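Local coordinates for glycosyl hydrolase BlGH5_18 (Bifidobacterium longum subsp. infantis, PDB 7LQX), which is a family GH5 subfamily 18 glycoside hydrolase, probably acting in the breakdown of N-glycans by this gut bacterium, at residues 63-68 against 101-106; 233-238 against 248-253. All coordinates share one frame; numbering follows the deposited sequence. Where two conformers were deposited one is given.

Overall arrangement
Both contacts belong to the barrel of eight parallel strands ringed by helices that marks family GH5, but they lie on opposite sides of the chain's centre, their own centres about 25 Å apart and their nearest atoms about 8 Å apart. Contact 1 comes first along the chain and pairs strand 62-65 with strand 100-104. Contact 2 follows, joining the loop after strand 229-233 to helix 248-264. They do not touch, yet Glu-276 on strand 272-277 links them: one carboxylate oxygen meets Arg-64 of contact 1, the other Trp-234 of contact 2. Both thus border the region at the C-terminal ends of the strands, where GH5 enzymes place their active site.

Contact 1 of 2, residues 63-68 against 101-106; sequences VRVFPV and AYVDVF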
loop_
_atom_site.group_PDB
_atom_site.type_symbol
_atom_site.label_atom_id
_atom_site.label_comp_id
_atom_site.label_asym_id
_atom_site.label_seq_id
_atom_site.Cartn_x
_atom_site.Cartn_y
_atom_site.Cartn_z
ATOM N N VAL A 63 6.730 11.451 23.775
ATOM C CA VAL A 63 5.974 11.345 22.542
ATOM C C VAL A 63 5.803 9.874 22.185
ATOM O O VAL A 63 6.627 9.022 22.530
ATOM C CB VAL A 63 6.665 12.089 21.376
ATOM C CG1 VAL A 63 6.681 13.591 21.616
ATOM C CG2 VAL A 63 8.080 11.567 21.148
ATOM N N ARG A 64 4.709 9.583 21.483
ATOM C CA ARG A 64 4.474 8.306 20.816
ATOM C C ARG A 64 4.601 8.550 19.318
ATOM O O ARG A 64 4.010 9.497 18.794
ATOM C CB ARG A 64 3.088 7.770 21.185
ATOM C CG ARG A 64 2.711 6.434 20.574
ATOM C CD ARG A 64 1.466 5.868 21.251
ATOM N NE ARG A 64 0.929 4.735 20.502
ATOM C CZ ARG A 64 -0.312 4.649 20.028
ATOM N NH1 ARG A 64 -1.196 5.617 20.228
ATOM N NH2 ARG A 64 -0.670 3.570 19.353
ATOM N N VAL A 65 5.403 7.734 18.642
ATOM C CA VAL A 65 5.696 7.980 17.238
ATOM C C VAL A 65 5.402 6.754 16.393
ATOM O O VAL A 65 5.466 5.611 16.859
ATOM C CB VAL A 65 7.139 8.481 17.021
ATOM C CG1 VAL A 65 7.398 9.706 17.884
ATOM C CG2 VAL A 65 8.133 7.381 17.333
ATOM N N PHE A 66 5.108 7.018 15.123
ATOM C CA PHE A 66 4.498 6.061 14.211
ATOM C C PHE A 66 5.197 5.975 12.863
ATOM O O PHE A 66 4.832 6.692 11.924
ATOM C CB PHE A 66 3.035 6.448 13.962
ATOM C CG PHE A 66 2.220 6.602 15.210
ATOM C CD1 PHE A 66 1.529 5.523 15.716
ATOM C CD2 PHE A 66 2.149 7.809 15.875
ATOM C CE1 PHE A 66 0.775 5.642 16.863
ATOM C CE2 PHE A 66 1.389 7.941 17.031
ATOM C CZ PHE A 66 0.700 6.855 17.519
ATOM N N PRO A 67 6.162 5.068 12.708
ATOM C CA PRO A 67 6.636 4.722 11.361
ATOM C C PRO A 67 5.545 3.999 10.582
ATOM O O PRO A 67 4.547 3.530 11.137
ATOM C CB PRO A 67 7.837 3.809 11.627
ATOM C CG PRO A 67 7.550 3.206 12.963
ATOM C CD PRO A 67 6.837 4.267 13.749
ATOM N N VAL A 68 5.740 3.914 9.267
ATOM C CA VAL A 68 4.749 3.344 8.351
ATOM C C VAL A 68 5.306 2.070 7.722
ATOM O O VAL A 68 6.413 2.062 7.171
ATOM C CB VAL A 68 4.313 4.384 7.305
ATOM C CG1 VAL A 68 3.469 3.761 6.205
ATOM C CG2 VAL A 68 3.552 5.493 7.999
ATOM N N ALA A 101 10.650 8.706 24.197
ATOM C CA ALA A 101 9.912 8.300 23.013
ATOM C C ALA A 101 9.478 6.849 23.136
ATOM O O ALA A 101 10.257 5.994 23.566
ATOM C CB ALA A 101 10.756 8.495 21.749
ATOM N N TYR A 102 8.222 6.596 22.789
ATOM C CA TYR A 102 7.638 5.269 22.637
ATOM C C TYR A 102 7.290 5.096 21.164
ATOM O O TYR A 102 6.783 6.024 20.532
ATOM C CB TYR A 102 6.377 5.164 23.509
ATOM C CG TYR A 102 6.685 5.263 24.985
ATOM C CD1 TYR A 102 6.875 6.492 25.585
ATOM C CD2 TYR A 102 6.839 4.124 25.762
ATOM C CE1 TYR A 102 7.198 6.592 26.924
ATOM C CE2 TYR A 102 7.154 4.213 27.109
ATOM C CZ TYR A 102 7.333 5.453 27.684
ATOM O OH TYR A 102 7.660 5.559 29.021
ATOM N N VAL A 103 7.603 3.935 20.589
ATOM C CA VAL A 103 7.456 3.718 19.150
ATOM C C VAL A 103 6.470 2.582 18.912
ATOM O O VAL A 103 6.566 1.532 19.553
ATOM C CB VAL A 103 8.816 3.383 18.509
ATOM C CG1 VAL A 103 8.661 3.091 17.024
ATOM C CG2 VAL A 103 9.803 4.505 18.725
ATOM N N ASP A 104 5.530 2.780 17.985
ATOM C CA ASP A 104 4.643 1.713 17.534
ATOM C C ASP A 104 5.235 1.114 16.260
ATOM O O ASP A 104 5.549 1.858 15.322
ATOM C CB ASP A 104 3.250 2.246 17.198
ATOM C CG ASP A 104 2.359 2.414 18.408
ATOM O OD1 ASP A 104 2.790 3.020 19.408
ATOM O OD2 ASP A 104 1.196 1.958 18.340
ATOM N N VAL A 105 5.347 -0.219 16.195
ATOM C CA VAL A 105 6.128 -0.820 15.113
ATOM C C VAL A 105 5.343 -0.893 13.804
ATOM O O VAL A 105 5.865 -0.497 12.756
ATOM C CB VAL A 105 6.711 -2.193 15.488
ATOM C CG1 VAL A 105 7.490 -2.772 14.296
ATOM C CG2 VAL A 105 7.599 -2.079 16.707
ATOM N N PHE A 106 4.113 -1.441 13.825
ATOM C CA PHE A 106 3.380 -1.793 12.601
ATOM C C PHE A 106 2.154 -0.910 12.395
ATOM O O PHE A 106 1.093 -1.168 12.970
ATOM C CB PHE A 106 2.926 -3.259 12.619
ATOM C CG PHE A 106 4.049 -4.252 12.681
ATOM C CD1 PHE A 106 4.819 -4.521 11.565
ATOM C CD2 PHE A 106 4.329 -4.931 13.861
ATOM C CE1 PHE A 106 5.856 -5.442 11.630
ATOM C CE2 PHE A 106 5.364 -5.849 13.925
ATOM C CZ PHE A 106 6.130 -6.096 12.820
HETATM O O HOH W 1 4.895 0.746 10.646
#
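Arg-64 grips the carboxylate of Asp-104 side-on in a two-pronged salt bridge, NE to OD1 at 2.8 Å and NH2 to OD2 at 2.7 Å. The groups are not coplanar: guanidinium and carboxylate planes stand 53° apart, and both oxygens are approached from above the carboxylate plane. With CG anti to the backbone N (chi1 -179°), an extended chain up to NE carries the guanidinium out across the Asp-104 side chain, while CE1 of Phe-66 sits over the guanidinium centre, 3.4 Å above its plane.

Beneath this grip, the strands pair in parallel through backbone bonds: Tyr-102 N to Val-63 O (2.9 Å), Val-65 N to Tyr-102 O, and Asp-104 N to Val-65 O (3.0 Å). Beyond the pairing the segments spread apart, and a water donates to Val-105 O at 2.6 Å and weakly to Pro-67 O.

Apolar contacts occupy the sheet face opposite Arg-64 and Tyr-102, Val-63 meeting Ala-101 and Val-65 meeting Val-103. Just past the strand, Pro-67 adds its CD against Val-103 CG1 at 3.9 Å; helix 81-96 covers this side.

Glu-276, Asn-29 and Asn-162 add further partners for the guanidinium. Bonded through all three nitrogens in a buried setting, it is probably held against rotation, consistent with Asp-104 holding it where NH1 can reach Glu-276.

Contact 2 of 2, residues 233-238 against 248-253; sequences SWVFNG and GECTAH
Ser-233 and His-253 meet through a single hydrogen bond, OG to ND1 at 2.9 Å, with the hydroxyl at the edge of the imidazole and close to its plane. At the far end of the same ring, Asn-237 brings its ND2 to 3.1 Å from NE2, the amide plane turned 76° against the ring and the two side chains arriving from opposite directions. The imidazole thus lies between Ser-233, at the end of strand 229-233, and Asn-237, four residues on. A first torsion of -173°, swinging the imidazole away from the backbone N, carries it off helix 248-264 and across to these two residues.

Val-235 packs on the helix itself, its side chain sliding past that of His-253 in the opposite direction. One methyl, CG1, lies 3.8 Å from His-253 CB and 3.4 Å from the carbonyl oxygen of Cys-250, whereas CG2 rests 3.9 Å from Cys-250 SG. Phe-292 of helix 289-300 touches both Val-235 and Cys-250.

Losing the imidazole to an alanine here would probably leave the hydroxyl of Ser-233 without its ring partner and open a gap between it and the amide of Asn-237.

Farther out, the amide of Asn-237 is positioned by Thr-239, bonded to OD1, and by Asp-207, bonded to ND2. A backbone bond from Asn-237 N to Trp-234 O closes the turn, and Phe-390 of helix 388-399 packs against His-253. Trp-234 starts away from the helix at CB, and its NE1 bonds to Glu-276.

The contact joins the loop after the sixth strand to helix 248-264, past the short helix 239-243, within one beta-alpha unit of the (beta/alpha)8 barrel: Ser-233, Val-235 and His-253 tie loop to helix, while Trp-234 probably borders the C-terminal mouth of the barrel, where GH5 enzymes place their active site.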
loop_
_atom_site.group_PDB
_atom_site.type_symbol
_atom_site.label_atom_id
_atom_site.label_comp_id
_atom_site.label_asym_id
_atom_site.label_seq_id
_atom_site.Cartn_x
_atom_site.Cartn_y
_atom_site.Cartn_z
ATOM N N SER A 233 -9.241 6.073 24.164
ATOM C CA SER A 233 -10.580 6.482 24.584
ATOM C C SER A 233 -11.146 7.499 23.604
ATOM O O SER A 233 -10.660 8.632 23.527
ATOM C CB SER A 233 -10.530 7.060 25.994
ATOM O OG SER A 233 -11.821 7.434 26.413
ATOM N N TRP A 234 -12.225 7.113 22.909
ATOM C CA TRP A 234 -12.811 7.894 21.820
ATOM C C TRP A 234 -14.325 7.965 21.977
ATOM O O TRP A 234 -15.032 6.990 21.705
ATOM C CB TRP A 234 -12.420 7.301 20.471
ATOM C CG TRP A 234 -10.989 7.546 20.172
ATOM C CD1 TRP A 234 -9.964 6.640 20.208
ATOM C CD2 TRP A 234 -10.401 8.804 19.839
ATOM N NE1 TRP A 234 -8.777 7.260 19.895
ATOM C CE2 TRP A 234 -9.020 8.588 19.662
ATOM C CE3 TRP A 234 -10.907 10.092 19.674
ATOM C CZ2 TRP A 234 -8.150 9.609 19.312
ATOM C CZ3 TRP A 234 -10.039 11.103 19.332
ATOM C CH2 TRP A 234 -8.677 10.861 19.159
ATOM N N VAL A 235 -14.822 9.142 22.371
ATOM C CA VAL A 235 -16.234 9.308 22.711
ATOM C C VAL A 235 -17.147 9.387 21.500
ATOM O O VAL A 235 -18.370 9.466 21.676
ATOM C CB VAL A 235 -16.458 10.499 23.666
ATOM C CG1 VAL A 235 -15.803 10.219 25.018
ATOM C CG2 VAL A 235 -15.946 11.808 23.064
ATOM N N PHE A 236 -16.604 9.350 20.278
ATOM C CA PHE A 236 -17.444 9.165 19.099
ATOM C C PHE A 236 -17.954 7.732 18.951
ATOM O O PHE A 236 -18.658 7.430 17.978
ATOM C CB PHE A 236 -16.730 9.606 17.814
ATOM C CG PHE A 236 -15.423 8.906 17.536
ATOM C CD1 PHE A 236 -15.348 7.528 17.399
ATOM C CD2 PHE A 236 -14.267 9.645 17.366
ATOM C CE1 PHE A 236 -14.141 6.910 17.122
ATOM C CE2 PHE A 236 -13.064 9.030 17.078
ATOM C CZ PHE A 236 -13.003 7.669 16.950
ATOM N N ASN A 237 -17.632 6.851 19.890
ATOM C CA ASN A 237 -18.041 5.457 19.836
ATOM C C ASN A 237 -19.470 5.219 20.296
ATOM O O ASN A 237 -19.823 4.071 20.598
ATOM C CB ASN A 237 -17.099 4.615 20.703
ATOM C CG ASN A 237 -17.231 4.917 22.190
ATOM O OD1 ASN A 237 -18.033 5.746 22.614
ATOM N ND2 ASN A 237 -16.431 4.223 22.991
ATOM N N GLY A 238 -20.292 6.260 20.362
ATOM C CA GLY A 238 -21.647 6.159 20.848
ATOM C C GLY A 238 -21.860 6.825 22.185
ATOM O O GLY A 238 -23.008 7.072 22.565
ATOM N N GLY A 248 -21.924 13.849 31.743
ATOM C CA GLY A 248 -20.917 13.251 32.594
ATOM C C GLY A 248 -20.399 11.930 32.067
ATOM O O GLY A 248 -19.237 11.591 32.279
ATOM N N GLU A 249 -21.253 11.155 31.398
ATOM C CA GLU A 249 -20.789 9.906 30.805
ATOM C C GLU A 249 -19.695 10.184 29.782
ATOM O O GLU A 249 -18.707 9.451 29.685
ATOM C CB GLU A 249 -21.955 9.175 30.139
ATOM C CG GLU A 249 -22.983 8.578 31.089
ATOM C CD GLU A 249 -24.098 9.541 31.463
ATOM O OE1 GLU A 249 -24.016 10.746 31.130
ATOM O OE2 GLU A 249 -25.086 9.084 32.082
ATOM N N CYS A 250 -19.868 11.247 28.998
ATOM C CA CYS A 250 -18.882 11.599 27.985
ATOM C C CYS A 250 -17.510 11.851 28.608
ATOM O O CYS A 250 -16.505 11.297 28.152
ATOM C CB CYS A 250 -19.376 12.816 27.208
ATOM S SG CYS A 250 -18.354 13.208 25.797
ATOM N N THR A 251 -17.442 12.665 29.657
ATOM C CA THR A 251 -16.145 12.966 30.254
ATOM C C THR A 251 -15.625 11.848 31.149
ATOM O O THR A 251 -14.433 11.852 31.469
ATOM C CB THR A 251 -16.187 14.273 31.051
ATOM O OG1 THR A 251 -17.235 14.195 32.020
ATOM C CG2 THR A 251 -16.392 15.468 30.128
ATOM N N ALA A 252 -16.466 10.891 31.527
ATOM C CA ALA A 252 -16.049 9.757 32.338
ATOM C C ALA A 252 -15.550 8.583 31.511
ATOM O O ALA A 252 -15.083 7.606 32.089
ATOM C CB ALA A 252 -17.208 9.276 33.215
ATOM N N HIS A 253 -15.602 8.656 30.183
ATOM C CA HIS A 253 -15.350 7.462 29.384
ATOM C C HIS A 253 -13.936 6.926 29.578
ATOM O O HIS A 253 -13.731 5.706 29.626
ATOM C CB HIS A 253 -15.630 7.726 27.902
ATOM C CG HIS A 253 -15.538 6.495 27.055
ATOM N ND1 HIS A 253 -14.371 6.104 26.433
ATOM C CD2 HIS A 253 -16.455 5.542 26.767
ATOM C CE1 HIS A 253 -14.577 4.968 25.793
ATOM N NE2 HIS A 253 -15.832 4.605 25.976
#